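PDB 6NSI: manganese-binding protein from Chlamydia trachomatis, which captures iron, and also manganese and nickel, and delivers the metal to the membrane permease of the YtgABCD ABC transport system for import into the cytoplasm. Local coordinates for residues His168-Tyr173 / Tyr258-Cys263; Asp34-Glu39 / Gly199-Ala204; Asn8-Asp13 / Asp264-Thr269; Trp104-Val109 / Thr175-Ser180. All blocks are in the same frame, centred on the assembly; numbering follows the deposited sequence.

In the fold
From the N terminus, the first segment used is 8-13, at the start of helix 9-19; it meets 264-269, at the head of helix 266-280, so contact 3 closes the longest loop, 250 residues, and encloses the other three. Contact 2 joins loops 34-39 and 199-204 and in turn contains contact 4, between the start of helix 107-124 and the end of helix 172-178. Contact 1 joins the start of helix 172-178 to the loop before helix 266-280, crossing contacts 2 and 4. Contacts 1 and 2 share the iron(III) ion. W104 ties contact 4 to contact 3 through Y266, and to contact 1 through a probable hydrogen bond from NE1 to S259 O.

Contact 1 of 4, residues His168-Tyr173 / Tyr258-Cys263; sequences HNAFSY and YSDNVC. With FE (Fe (III) ion), chain B.
H168 and D260 meet tip to tip at the iron(III) ion. The metal is bound by H168 NE2 at 2.2 Å and by both carboxylate oxygens of D260, OD1 at 2.0 Å and OD2 at 2.4 Å, an uneven bidentate grip. The ring and carboxylate planes are turned 68° apart, and H168 NE2 comes within 3.0 Å of D260 OD2 because both are ligands of one ion. H168 CG lies between the backbone N and the carbonyl carbon (chi1 78°). H36 and H102 complete the three-histidine, one-aspartate site, consistent with membership of the bacterial solute-binding protein 9 family.

Behind this first shell, S259 OG lies at the edge of the H168 ring, near the plane, 3.2 Å from H168 CE1. E229, from outside the two segments, is hydrogen-bonded to both H168 ND1 and S259 OG, which, with the metal on NE2, probably fixes the ring's rotation. A170 CB sits over one face of that ring, offset toward the rim, and packs 3.6 Å from S259 CB. The F171 ring turns CZ and CE1 to S259, with F171 CZ 4.0 Å from S259 CA. F171, the N-cap residue of helix 172-178, also touches N273.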
loop_
_atom_site.group_PDB
_atom_site.type_symbol
_atom_site.label_atom_id
_atom_site.label_comp_id
_atom_site.label_asym_id
_atom_site.label_seq_id
_atom_site.Cartn_x
_atom_site.Cartn_y
_atom_site.Cartn_z
ATOM N N HIS A 168 -8.518 -8.299 0.587
ATOM C CA HIS A 168 -7.434 -9.010 -0.084
ATOM C C HIS A 168 -6.135 -8.768 0.670
ATOM O O HIS A 168 -6.099 -8.058 1.678
ATOM C CB HIS A 168 -7.324 -8.655 -1.586
ATOM C CG HIS A 168 -6.659 -7.344 -1.914
ATOM N ND1 HIS A 168 -7.183 -6.117 -1.547
ATOM C CD2 HIS A 168 -5.583 -7.071 -2.700
ATOM C CE1 HIS A 168 -6.425 -5.150 -2.042
ATOM N NE2 HIS A 168 -5.452 -5.702 -2.744
ATOM N N ASN A 169 -5.078 -9.404 0.168
ATOM C CA ASN A 169 -3.768 -9.443 0.821
ATOM C C ASN A 169 -2.964 -8.196 0.437
ATOM O O ASN A 169 -2.006 -8.236 -0.329
ATOM C CB ASN A 169 -3.037 -10.731 0.446
ATOM C CG ASN A 169 -1.738 -10.897 1.196
ATOM O OD1 ASN A 169 -1.503 -10.217 2.201
ATOM N ND2 ASN A 169 -0.869 -11.784 0.703
ATOM N N ALA A 170 -3.385 -7.068 1.005
ATOM C CA ALA A 170 -2.727 -5.789 0.793
ATOM C C ALA A 170 -1.982 -5.290 2.024
ATOM O O ALA A 170 -1.296 -4.267 1.935
ATOM C CB ALA A 170 -3.749 -4.721 0.366
ATOM N N PHE A 171 -2.088 -5.980 3.161
ATOM C CA PHE A 171 -1.512 -5.489 4.408
ATOM C C PHE A 171 -0.459 -6.436 4.989
ATOM O O PHE A 171 -0.195 -6.413 6.199
ATOM C CB PHE A 171 -2.626 -5.212 5.416
ATOM C CG PHE A 171 -3.622 -4.172 4.934
ATOM C CD1 PHE A 171 -4.772 -4.553 4.250
ATOM C CD2 PHE A 171 -3.391 -2.817 5.150
ATOM C CE1 PHE A 171 -5.687 -3.601 3.801
ATOM C CE2 PHE A 171 -4.300 -1.852 4.704
ATOM C CZ PHE A 171 -5.451 -2.243 4.037
ATOM N N SER A 172 0.177 -7.256 4.146
ATOM C CA SER A 172 1.220 -8.134 4.673
ATOM C C SER A 172 2.415 -7.342 5.205
ATOM O O SER A 172 2.960 -7.673 6.268
ATOM C CB SER A 172 1.666 -9.140 3.609
ATOM O OG SER A 172 0.716 -10.189 3.493
ATOM N N TYR A 173 2.861 -6.307 4.482
ATOM C CA TYR A 173 3.977 -5.501 4.986
ATOM C C TYR A 173 3.597 -4.775 6.272
ATOM O O TYR A 173 4.374 -4.739 7.236
ATOM C CB TYR A 173 4.432 -4.499 3.924
ATOM C CG TYR A 173 5.050 -5.168 2.723
ATOM C CD1 TYR A 173 4.295 -5.413 1.579
ATOM C CD2 TYR A 173 6.380 -5.555 2.732
ATOM C CE1 TYR A 173 4.854 -6.022 0.472
ATOM C CE2 TYR A 173 6.948 -6.175 1.641
ATOM C CZ TYR A 173 6.189 -6.403 0.508
ATOM O OH TYR A 173 6.756 -7.018 -0.587
ATOM N N TYR A 258 -8.289 1.547 3.151
ATOM C CA TYR A 258 -7.879 1.875 1.789
ATOM C C TYR A 258 -6.632 1.066 1.476
ATOM O O TYR A 258 -5.551 1.356 1.993
ATOM C CB TYR A 258 -7.665 3.376 1.633
ATOM C CG TYR A 258 -8.987 4.098 1.728
ATOM C CD1 TYR A 258 -9.601 4.308 2.966
ATOM C CD2 TYR A 258 -9.647 4.533 0.589
ATOM C CE1 TYR A 258 -10.832 4.950 3.060
ATOM C CE2 TYR A 258 -10.871 5.171 0.679
ATOM C CZ TYR A 258 -11.457 5.377 1.914
ATOM O OH TYR A 258 -12.683 6.018 1.994
ATOM N N SER A 259 -6.799 0.039 0.645
ATOM C CA SER A 259 -5.726 -0.894 0.330
ATOM C C SER A 259 -4.926 -0.450 -0.895
ATOM O O SER A 259 -3.705 -0.284 -0.829
ATOM C CB SER A 259 -6.327 -2.279 0.082
ATOM O OG SER A 259 -7.252 -2.197 -0.996
ATOM N N ASP A 260 -5.602 -0.277 -2.028
ATOM C CA ASP A 260 -4.941 -0.053 -3.303
ATOM C C ASP A 260 -5.082 1.385 -3.780
ATOM O O ASP A 260 -4.668 1.711 -4.904
ATOM C CB ASP A 260 -5.497 -1.014 -4.354
ATOM C CG ASP A 260 -5.038 -2.456 -4.147
ATOM O OD1 ASP A 260 -3.990 -2.700 -3.490
ATOM O OD2 ASP A 260 -5.736 -3.355 -4.663
ATOM N N ASN A 261 -5.670 2.254 -2.965
ATOM C CA ASN A 261 -5.934 3.610 -3.405
ATOM C C ASN A 261 -5.869 4.535 -2.197
ATOM O O ASN A 261 -5.537 4.119 -1.086
ATOM C CB ASN A 261 -7.281 3.711 -4.139
ATOM C CG ASN A 261 -8.488 3.453 -3.222
ATOM O OD1 ASN A 261 -8.370 2.823 -2.170
ATOM N ND2 ASN A 261 -9.659 3.918 -3.645
ATOM N N VAL A 262 -6.197 5.793 -2.455
ATOM C CA VAL A 262 -6.113 6.919 -1.488
ATOM C C VAL A 262 -7.502 7.547 -1.311
ATOM O O VAL A 262 -8.252 7.538 -2.266
ATOM C CB VAL A 262 -5.103 7.920 -2.074
ATOM C CG1 VAL A 262 -5.437 9.379 -1.843
ATOM C CG2 VAL A 262 -3.667 7.585 -1.740
ATOM N N CYS A 263 -7.822 8.038 -0.115
ATOM C CA CYS A 263 -9.108 8.740 0.089
ATOM C C CYS A 263 -8.926 10.211 -0.295
ATOM O O CYS A 263 -9.229 10.537 -1.413
ATOM C CB CYS A 263 -9.552 8.649 1.536
ATOM S SG CYS A 263 -11.258 9.197 1.775
HETATM FE FE FE B . -3.833 -4.693 -3.934
#

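Contact 2 of 4, residues Asp34-Glu39 / Gly199-Ala204. With FE (Fe (III) ion), chain B.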
loop_
_atom_site.group_PDB
_atom_site.type_symbol
_atom_site.label_atom_id
_atom_site.label_comp_id
_atom_site.label_asym_id
_atom_site.label_seq_id
_atom_site.Cartn_x
_atom_site.Cartn_y
_atom_site.Cartn_z
ATOM N N ASP A 34 -9.199 -0.470 -9.532
ATOM C CA ASP A 34 -8.192 -1.469 -9.200
ATOM C C ASP A 34 -6.903 -1.200 -9.967
ATOM O O ASP A 34 -6.875 -1.390 -11.191
ATOM C CB ASP A 34 -8.718 -2.863 -9.523
ATOM C CG ASP A 34 -7.634 -3.919 -9.474
ATOM O OD1 ASP A 34 -6.766 -3.806 -8.583
ATOM O OD2 ASP A 34 -7.658 -4.862 -10.305
ATOM N N PRO A 35 -5.819 -0.796 -9.304
ATOM C CA PRO A 35 -4.569 -0.544 -10.034
ATOM C C PRO A 35 -3.958 -1.806 -10.599
ATOM O O PRO A 35 -3.281 -1.736 -11.632
ATOM C CB PRO A 35 -3.661 0.086 -8.966
ATOM C CG PRO A 35 -4.160 -0.538 -7.665
ATOM C CD PRO A 35 -5.652 -0.702 -7.842
ATOM N N HIS A 36 -4.173 -2.955 -9.949
ATOM C CA HIS A 36 -3.556 -4.206 -10.389
ATOM C C HIS A 36 -3.886 -4.513 -11.843
ATOM O O HIS A 36 -3.041 -5.021 -12.588
ATOM C CB HIS A 36 -4.032 -5.370 -9.518
ATOM C CG HIS A 36 -3.605 -5.279 -8.088
ATOM N ND1 HIS A 36 -2.405 -5.780 -7.639
ATOM C CD2 HIS A 36 -4.231 -4.767 -7.001
ATOM C CE1 HIS A 36 -2.302 -5.574 -6.337
ATOM N NE2 HIS A 36 -3.395 -4.958 -5.927
ATOM N N SER A 37 -5.124 -4.244 -12.255
ATOM C CA SER A 37 -5.600 -4.627 -13.574
ATOM C C SER A 37 -5.879 -3.416 -14.448
ATOM O O SER A 37 -6.609 -3.528 -15.443
ATOM C CB SER A 37 -6.851 -5.492 -13.452
ATOM O OG SER A 37 -7.918 -4.719 -12.934
ATOM N N TYR A 38 -5.313 -2.263 -14.095
ATOM C CA TYR A 38 -5.545 -1.057 -14.867
ATOM C C TYR A 38 -5.044 -1.256 -16.285
ATOM O O TYR A 38 -3.916 -1.701 -16.502
ATOM C CB TYR A 38 -4.838 0.133 -14.234
ATOM C CG TYR A 38 -5.133 1.448 -14.920
ATOM C CD1 TYR A 38 -6.320 2.119 -14.689
ATOM C CD2 TYR A 38 -4.221 2.017 -15.797
ATOM C CE1 TYR A 38 -6.588 3.322 -15.296
ATOM C CE2 TYR A 38 -4.482 3.219 -16.414
ATOM C CZ TYR A 38 -5.673 3.865 -16.168
ATOM O OH TYR A 38 -5.947 5.073 -16.777
ATOM N N GLU A 39 -5.894 -0.951 -17.252
ATOM C CA GLU A 39 -5.484 -0.907 -18.644
ATOM C C GLU A 39 -5.519 0.547 -19.083
ATOM O O GLU A 39 -6.404 1.305 -18.671
ATOM C CB GLU A 39 -6.385 -1.781 -19.533
ATOM C CG GLU A 39 -6.421 -3.266 -19.130
ATOM C CD GLU A 39 -5.364 -4.128 -19.846
ATOM O OE1 GLU A 39 -5.334 -5.365 -19.604
ATOM O OE2 GLU A 39 -4.568 -3.579 -20.647
ATOM N N GLY A 199 -6.330 -13.067 -2.760
ATOM C CA GLY A 199 -4.880 -12.993 -2.714
ATOM C C GLY A 199 -4.339 -11.599 -2.970
ATOM O O GLY A 199 -4.950 -10.590 -2.602
ATOM N N LEU A 200 -3.200 -11.468 -3.650
ATOM C CA LEU A 200 -2.561 -10.134 -3.899
ATOM C C LEU A 200 -3.318 -9.220 -4.890
ATOM O O LEU A 200 -3.174 -8.025 -4.785
ATOM C CB LEU A 200 -1.130 -10.372 -4.397
ATOM C CG LEU A 200 -0.135 -10.953 -3.397
ATOM C CD1 LEU A 200 1.188 -11.257 -4.055
ATOM C CD2 LEU A 200 0.080 -10.049 -2.210
ATOM N N SER A 201 -4.146 -9.792 -5.753
ATOM C CA SER A 201 -4.860 -9.269 -6.904
ATOM C C SER A 201 -6.359 -9.504 -6.741
ATOM O O SER A 201 -6.772 -10.618 -6.391
ATOM C CB SER A 201 -4.359 -9.915 -8.197
ATOM O OG SER A 201 -3.009 -9.569 -8.450
ATOM N N PRO A 202 -7.058 -8.488 -6.811
ATOM C CA PRO A 202 -8.517 -8.696 -6.770
ATOM C C PRO A 202 -9.056 -9.490 -7.946
ATOM O O PRO A 202 -10.199 -9.963 -7.872
ATOM C CB PRO A 202 -9.080 -7.268 -6.769
ATOM C CG PRO A 202 -7.955 -6.399 -6.334
ATOM C CD PRO A 202 -6.698 -7.064 -6.801
ATOM N N GLU A 203 -8.278 -9.662 -9.020
ATOM C CA GLU A 203 -8.806 -10.298 -10.225
ATOM C C GLU A 203 -8.986 -11.809 -10.086
ATOM O O GLU A 203 -9.750 -12.400 -10.863
ATOM C CB GLU A 203 -7.897 -9.990 -11.421
ATOM C CG GLU A 203 -8.635 -9.886 -12.753
ATOM C CD GLU A 203 -7.790 -9.227 -13.849
ATOM O OE1 GLU A 203 -6.573 -9.015 -13.629
ATOM O OE2 GLU A 203 -8.342 -8.920 -14.932
ATOM N N ALA A 204 -8.320 -12.444 -9.118
ATOM C CA ALA A 204 -8.456 -13.886 -8.941
ATOM C C ALA A 204 -9.848 -14.250 -8.421
ATOM O O ALA A 204 -10.499 -13.471 -7.716
ATOM C CB ALA A 204 -7.385 -14.413 -7.985
HETATM FE FE FE B . -3.833 -4.693 -3.934
#
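The imidazole of H36 lies against the 200-202 backbone and the P202 ring while its NE2 binds the iron(III) ion at 2.1 Å. H102, H168 and D260 complete the site, to which the 34-39 loop thus brings one of three histidines. H36 CG is anti to the carbonyl carbon (chi1 -65°), and chi2 of -88° turns the ring so that S201 CA stands over the centre of one face. P202 crosses the imidazole at about a right angle, with P202 CD 3.4 Å from H36 CD2. L200 O approaches obliquely, 3.0 Å from H36 CE1; it is also near NE2, but that nitrogen has no hydrogen to offer once it holds the metal.

D34 sets the backbone of H36. Its CG is anti to the backbone N (chi1 168°), and the carboxylate reaches tip to tip toward P202, D34 OD1 lying 3.6 Å from P202 CG. D34 OD1 accepts from H36 N at 3.1 Å, met from above the carboxylate plane, which makes an Asx turn. D34 OD2 accepts from S37 OG at 2.6 Å, also from above that plane. S37 CB meets E203 OE1 at 3.5 Å. The nearby carboxylates of D34 and E203 would probably repel mildly.

The 34-39 loop runs between strand 24-27 and helix 44-50; the 199-204 loop, with its type I turn from S201 to A204, runs between strand 194-195 and helix 208-221.

Contact 3 of 4, residues Asn8-Asp13 / Asp264-Thr269; sequences NRMICD and DNYFST
D13 OD2, with its anti lone pair, accepts from Y266 N at 2.9 Å, binding the first residue of helix 266-280 to helix 9-19. The R9 chain leaves CB with CG anti to the carbonyl carbon, then bends at chi2 (-70°) and chi3 (-59°), folding back toward D13. R9 NE gives a nearly straight bond to D13 OD1 (2.8 Å, 168°) in the guanidinium plane, as part of a salt bridge. R9 NH2 crosses to D264 O at 2.8 Å and leans weakly on both D13 carboxylate oxygens as well. R9 NH1 reaches a water that lies 2.9 Å from D264 O and may donate to it; NH1 also has a salt bridge to D30. M10 CG packs 3.9 Å from Y266 CD1, the two side chains crossing at about a right angle. N8 and N265 cap their helices, through I11 N and S268 N. R9 and C12 rest on strand 24-27, F267 packs on helix 129-154, and Y266 lies against M107 of helix 107-124.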
loop_
_atom_site.group_PDB
_atom_site.type_symbol
_atom_site.label_atom_id
_atom_site.label_comp_id
_atom_site.label_asym_id
_atom_site.label_seq_id
_atom_site.Cartn_x
_atom_site.Cartn_y
_atom_site.Cartn_z
ATOM N N ASN A 8 0.174 6.144 -9.650
ATOM C CA ASN A 8 -0.954 6.112 -8.714
ATOM C C ASN A 8 -0.769 7.208 -7.662
ATOM O O ASN A 8 0.243 7.920 -7.650
ATOM C CB ASN A 8 -1.090 4.723 -8.075
ATOM C CG ASN A 8 0.147 4.320 -7.262
ATOM O OD1 ASN A 8 0.563 5.025 -6.329
ATOM N ND2 ASN A 8 0.719 3.171 -7.597
ATOM N N ARG A 9 -1.760 7.337 -6.755
ATOM C CA ARG A 9 -1.749 8.452 -5.807
ATOM C C ARG A 9 -0.794 8.228 -4.641
ATOM O O ARG A 9 -0.299 9.198 -4.049
ATOM C CB ARG A 9 -3.151 8.716 -5.271
ATOM C CG ARG A 9 -4.059 9.402 -6.270
ATOM C CD ARG A 9 -3.625 10.844 -6.509
ATOM N NE ARG A 9 -3.638 11.629 -5.281
ATOM C CZ ARG A 9 -4.748 12.041 -4.675
ATOM N NH1 ARG A 9 -5.931 11.746 -5.192
ATOM N NH2 ARG A 9 -4.680 12.746 -3.554
ATOM N N MET A 10 -0.541 6.969 -4.286
ATOM C CA MET A 10 0.420 6.690 -3.228
ATOM C C MET A 10 1.803 7.198 -3.618
ATOM O O MET A 10 2.547 7.718 -2.778
ATOM C CB MET A 10 0.425 5.193 -2.939
ATOM C CG MET A 10 -0.939 4.693 -2.447
ATOM S SD MET A 10 -2.075 4.220 -3.788
ATOM C CE MET A 10 -1.359 2.639 -4.243
ATOM N N ILE A 11 2.140 7.092 -4.907
ATOM C CA ILE A 11 3.356 7.707 -5.421
ATOM C C ILE A 11 3.161 9.203 -5.627
ATOM O O ILE A 11 3.984 10.009 -5.183
ATOM C CB ILE A 11 3.786 7.012 -6.723
ATOM C CG1 ILE A 11 4.181 5.569 -6.428
ATOM C CG2 ILE A 11 4.943 7.752 -7.372
ATOM C CD1 ILE A 11 4.192 4.712 -7.654
ATOM N N CYS A 12 2.066 9.599 -6.281
ATOM C CA CYS A 12 1.933 10.987 -6.737
ATOM C C CYS A 12 1.971 11.983 -5.587
ATOM O O CYS A 12 2.558 13.066 -5.711
ATOM C CB CYS A 12 0.643 11.178 -7.530
ATOM S SG CYS A 12 0.656 12.755 -8.472
ATOM N N ASP A 13 1.339 11.653 -4.465
ATOM C CA ASP A 13 1.273 12.625 -3.378
ATOM C C ASP A 13 2.620 12.842 -2.718
ATOM O O ASP A 13 2.837 13.896 -2.109
ATOM C CB ASP A 13 0.246 12.187 -2.347
ATOM C CG ASP A 13 -1.166 12.189 -2.909
ATOM O OD1 ASP A 13 -1.355 12.640 -4.064
ATOM O OD2 ASP A 13 -2.084 11.736 -2.206
ATOM N N ASP A 264 -8.318 11.024 0.557
ATOM C CA ASP A 264 -8.063 12.438 0.178
ATOM C C ASP A 264 -6.614 12.588 -0.293
ATOM O O ASP A 264 -6.392 13.116 -1.361
ATOM C CB ASP A 264 -8.304 13.381 1.346
ATOM C CG ASP A 264 -7.846 14.787 1.027
ATOM O OD1 ASP A 264 -8.151 15.256 -0.084
ATOM O OD2 ASP A 264 -7.170 15.388 1.870
ATOM N N ASN A 265 -5.680 12.106 0.516
ATOM C CA ASN A 265 -4.230 12.118 0.207
ATOM C C ASN A 265 -3.614 10.871 0.839
ATOM O O ASN A 265 -4.172 10.365 1.801
ATOM C CB ASN A 265 -3.525 13.391 0.659
ATOM C CG ASN A 265 -3.477 13.526 2.159
ATOM O OD1 ASN A 265 -2.581 13.010 2.793
ATOM N ND2 ASN A 265 -4.441 14.222 2.725
ATOM N N TYR A 266 -2.478 10.440 0.320
ATOM C CA TYR A 266 -1.861 9.210 0.808
ATOM C C TYR A 266 -1.611 9.270 2.312
ATOM O O TYR A 266 -1.784 8.268 3.018
ATOM C CB TYR A 266 -0.555 8.932 0.060
ATOM C CG TYR A 266 0.386 7.987 0.796
ATOM C CD1 TYR A 266 0.190 6.612 0.756
ATOM C CD2 TYR A 266 1.465 8.479 1.541
ATOM C CE1 TYR A 266 1.036 5.745 1.428
ATOM C CE2 TYR A 266 2.322 7.614 2.225
ATOM C CZ TYR A 266 2.102 6.246 2.163
ATOM O OH TYR A 266 2.940 5.372 2.842
ATOM N N PHE A 267 -1.214 10.439 2.823
ATOM C CA PHE A 267 -0.778 10.520 4.214
ATOM C C PHE A 267 -1.958 10.409 5.168
ATOM O O PHE A 267 -1.920 9.628 6.121
ATOM C CB PHE A 267 0.009 11.815 4.448
ATOM C CG PHE A 267 1.237 11.914 3.597
ATOM C CD1 PHE A 267 2.406 11.258 3.968
ATOM C CD2 PHE A 267 1.213 12.622 2.397
ATOM C CE1 PHE A 267 3.537 11.313 3.176
ATOM C CE2 PHE A 267 2.342 12.680 1.598
ATOM C CZ PHE A 267 3.509 12.025 1.992
ATOM N N SER A 268 -3.020 11.178 4.921
ATOM C CA SER A 268 -4.226 11.062 5.729
ATOM C C SER A 268 -4.834 9.665 5.627
ATOM O O SER A 268 -5.461 9.190 6.580
ATOM C CB SER A 268 -5.245 12.121 5.296
ATOM O OG SER A 268 -4.675 13.427 5.332
ATOM N N THR A 269 -4.669 9.003 4.481
ATOM C CA THR A 269 -5.195 7.651 4.303
ATOM C C THR A 269 -4.467 6.658 5.205
ATOM O O THR A 269 -5.102 5.828 5.870
ATOM C CB THR A 269 -5.076 7.227 2.838
ATOM O OG1 THR A 269 -5.854 8.110 2.022
ATOM C CG2 THR A 269 -5.604 5.804 2.672
HETATM O O HOH W 1 -8.308 12.841 -3.573
#

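Contact 4 of 4, residues Trp104-Val109 / Thr175-Ser180; sequences WTDMRV and TRRYLS
The hydroxyl of Y178 accepts the backbone N-H of M107 (Y178 OH to M107 N 3.1 Å, 152°), joining the first turn of helix 107-124 to the end of helix 172-178. D147, on helix 129-154, is a further hydrogen-bonding partner of Y178 OH. Next comes D106, whose CG is anti to the backbone N (chi1 174°). D106 OD1 accepts from V109 N at 3.1 Å, met from above the carboxylate plane, and more weakly from R108 N; D106 is thereby the N-cap of helix 107-124. D106 OD2 accepts from a water bonded at 3.0 Å to R176 NH2; a second water, 3.0 Å from R108 NE, lies doubtfully close to OD2.

The charge pairing of D106 with R177 is long, D106 OD1 to R177 NE 3.8 Å, with the oxygen well out of the guanidinium plane; R177 CD comes closer, 3.1 Å from D106 OD1. R177 finds its salt bridge in D147, through NH2.

R108 and R177 cross at about a right angle, guanidinium planes 54° apart, and R108 CB sits over the centre of the R177 guanidinium. Their like charges approach, R108 NE to R177 NH1 3.7 Å, probably offset by the carboxylates of D106 and D147. R108 NH2 is hydrogen-bonded to C89 O. T105 O meets the edge of the Y178 ring at CE2, while R177 CG lies over the centre of one face. M107 CB touches Y178 OH, 3.3 Å away.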
loop_
_atom_site.group_PDB
_atom_site.type_symbol
_atom_site.label_atom_id
_atom_site.label_comp_id
_atom_site.label_asym_id
_atom_site.label_seq_id
_atom_site.Cartn_x
_atom_site.Cartn_y
_atom_site.Cartn_z
ATOM N N TRP A 104 3.592 0.329 0.264
ATOM C CA TRP A 104 3.229 1.660 0.743
ATOM C C TRP A 104 2.440 1.645 2.049
ATOM O O TRP A 104 2.118 2.723 2.565
ATOM C CB TRP A 104 2.421 2.412 -0.323
ATOM C CG TRP A 104 1.161 1.665 -0.716
ATOM C CD1 TRP A 104 -0.062 1.723 -0.100
ATOM C CD2 TRP A 104 1.023 0.732 -1.792
ATOM N NE1 TRP A 104 -0.962 0.883 -0.739
ATOM C CE2 TRP A 104 -0.322 0.270 -1.782
ATOM C CE3 TRP A 104 1.896 0.251 -2.775
ATOM C CZ2 TRP A 104 -0.801 -0.651 -2.714
ATOM C CZ3 TRP A 104 1.414 -0.663 -3.700
ATOM C CH2 TRP A 104 0.078 -1.106 -3.663
ATOM N N THR A 105 2.100 0.473 2.592
ATOM C CA THR A 105 1.496 0.418 3.920
ATOM C C THR A 105 2.529 0.335 5.030
ATOM O O THR A 105 2.155 0.400 6.207
ATOM C CB THR A 105 0.558 -0.784 4.054
ATOM O OG1 THR A 105 1.331 -1.994 4.060
ATOM C CG2 THR A 105 -0.470 -0.817 2.891
ATOM N N ASP A 106 3.801 0.149 4.690
ATOM C CA ASP A 106 4.885 0.156 5.661
ATOM C C ASP A 106 5.585 1.506 5.494
ATOM O O ASP A 106 6.284 1.734 4.501
ATOM C CB ASP A 106 5.808 -1.043 5.425
ATOM C CG ASP A 106 7.060 -1.034 6.317
ATOM O OD1 ASP A 106 7.481 0.056 6.766
ATOM O OD2 ASP A 106 7.643 -2.125 6.542
ATOM N N MET A 107 5.367 2.407 6.456
ATOM C CA MET A 107 5.823 3.790 6.333
ATOM C C MET A 107 7.345 3.915 6.351
ATOM O O MET A 107 7.879 4.902 5.836
ATOM C CB MET A 107 5.191 4.636 7.444
ATOM C CG MET A 107 5.472 6.151 7.352
ATOM S SD MET A 107 4.827 6.996 5.881
ATOM C CE MET A 107 3.061 6.675 5.946
ATOM N N ARG A 108 8.064 2.942 6.912
ATOM C CA ARG A 108 9.521 2.985 6.792
ATOM C C ARG A 108 9.961 2.636 5.378
ATOM O O ARG A 108 10.855 3.285 4.814
ATOM C CB ARG A 108 10.171 2.039 7.794
ATOM C CG ARG A 108 11.692 2.030 7.704
ATOM C CD ARG A 108 12.271 0.740 8.264
ATOM N NE ARG A 108 12.178 -0.365 7.309
ATOM C CZ ARG A 108 12.966 -0.511 6.246
ATOM N NH1 ARG A 108 13.918 0.386 5.991
ATOM N NH2 ARG A 108 12.799 -1.554 5.437
ATOM N N VAL A 109 9.343 1.611 4.784
ATOM C CA VAL A 109 9.678 1.248 3.412
ATOM C C VAL A 109 9.276 2.373 2.456
ATOM O O VAL A 109 10.061 2.775 1.593
ATOM C CB VAL A 109 9.025 -0.105 3.047
ATOM C CG1 VAL A 109 9.351 -0.517 1.603
ATOM C CG2 VAL A 109 9.486 -1.203 4.020
ATOM N N THR A 175 1.394 -5.697 8.437
ATOM C CA THR A 175 1.259 -6.669 9.515
ATOM C C THR A 175 2.622 -7.096 10.049
ATOM O O THR A 175 2.812 -7.230 11.264
ATOM C CB THR A 175 0.500 -7.890 8.992
ATOM O OG1 THR A 175 -0.844 -7.512 8.609
ATOM C CG2 THR A 175 0.487 -9.002 10.043
ATOM N N ARG A 176 3.563 -7.356 9.143
ATOM C CA ARG A 176 4.911 -7.760 9.533
ATOM C C ARG A 176 5.609 -6.663 10.343
ATOM O O ARG A 176 6.285 -6.951 11.341
ATOM C CB ARG A 176 5.713 -8.118 8.271
ATOM C CG ARG A 176 7.049 -8.856 8.523
ATOM C CD ARG A 176 7.858 -9.051 7.214
ATOM N NE ARG A 176 8.191 -7.776 6.571
ATOM C CZ ARG A 176 8.946 -7.638 5.470
ATOM N NH1 ARG A 176 9.455 -8.710 4.857
ATOM N NH2 ARG A 176 9.199 -6.420 4.975
ATOM N N ARG A 177 5.447 -5.397 9.940
ATOM C CA ARG A 177 6.093 -4.301 10.656
ATOM C C ARG A 177 5.402 -3.987 11.979
ATOM O O ARG A 177 6.060 -3.913 13.021
ATOM C CB ARG A 177 6.143 -3.030 9.799
ATOM C CG ARG A 177 6.756 -1.846 10.609
ATOM C CD ARG A 177 7.372 -0.778 9.737
ATOM N NE ARG A 177 8.135 0.233 10.478
ATOM C CZ ARG A 177 9.445 0.148 10.740
ATOM N NH1 ARG A 177 10.145 -0.916 10.349
ATOM N NH2 ARG A 177 10.073 1.128 11.394
ATOM N N TYR A 178 4.082 -3.771 11.956
ATOM C CA TYR A 178 3.391 -3.111 13.062
ATOM C C TYR A 178 2.640 -4.049 13.985
ATOM O O TYR A 178 2.295 -3.642 15.098
ATOM C CB TYR A 178 2.365 -2.096 12.542
ATOM C CG TYR A 178 2.968 -0.980 11.737
ATOM C CD1 TYR A 178 3.880 -0.094 12.311
ATOM C CD2 TYR A 178 2.634 -0.820 10.396
ATOM C CE1 TYR A 178 4.441 0.930 11.565
ATOM C CE2 TYR A 178 3.176 0.194 9.644
ATOM C CZ TYR A 178 4.077 1.076 10.230
ATOM O OH TYR A 178 4.619 2.087 9.456
ATOM N N LEU A 179 2.308 -5.250 13.532
ATOM C CA LEU A 179 1.466 -6.149 14.303
ATOM C C LEU A 179 2.240 -7.329 14.864
ATOM O O LEU A 179 1.667 -8.137 15.612
ATOM C CB LEU A 179 0.293 -6.651 13.434
ATOM C CG LEU A 179 -0.747 -5.595 13.027
ATOM C CD1 LEU A 179 -1.905 -6.226 12.243
ATOM C CD2 LEU A 179 -1.273 -4.812 14.220
ATOM N N SER A 180 3.523 -7.446 14.535
ATOM C CA SER A 180 4.297 -8.640 14.821
ATOM C C SER A 180 5.537 -8.296 15.627
ATOM O O SER A 180 6.065 -7.187 15.538
ATOM C CB SER A 180 4.709 -9.340 13.533
ATOM O OG SER A 180 3.590 -9.391 12.641
HETATM O O HOH W 2 7.209 -4.753 6.559
HETATM O O HOH W 3 9.962 -2.397 7.419
#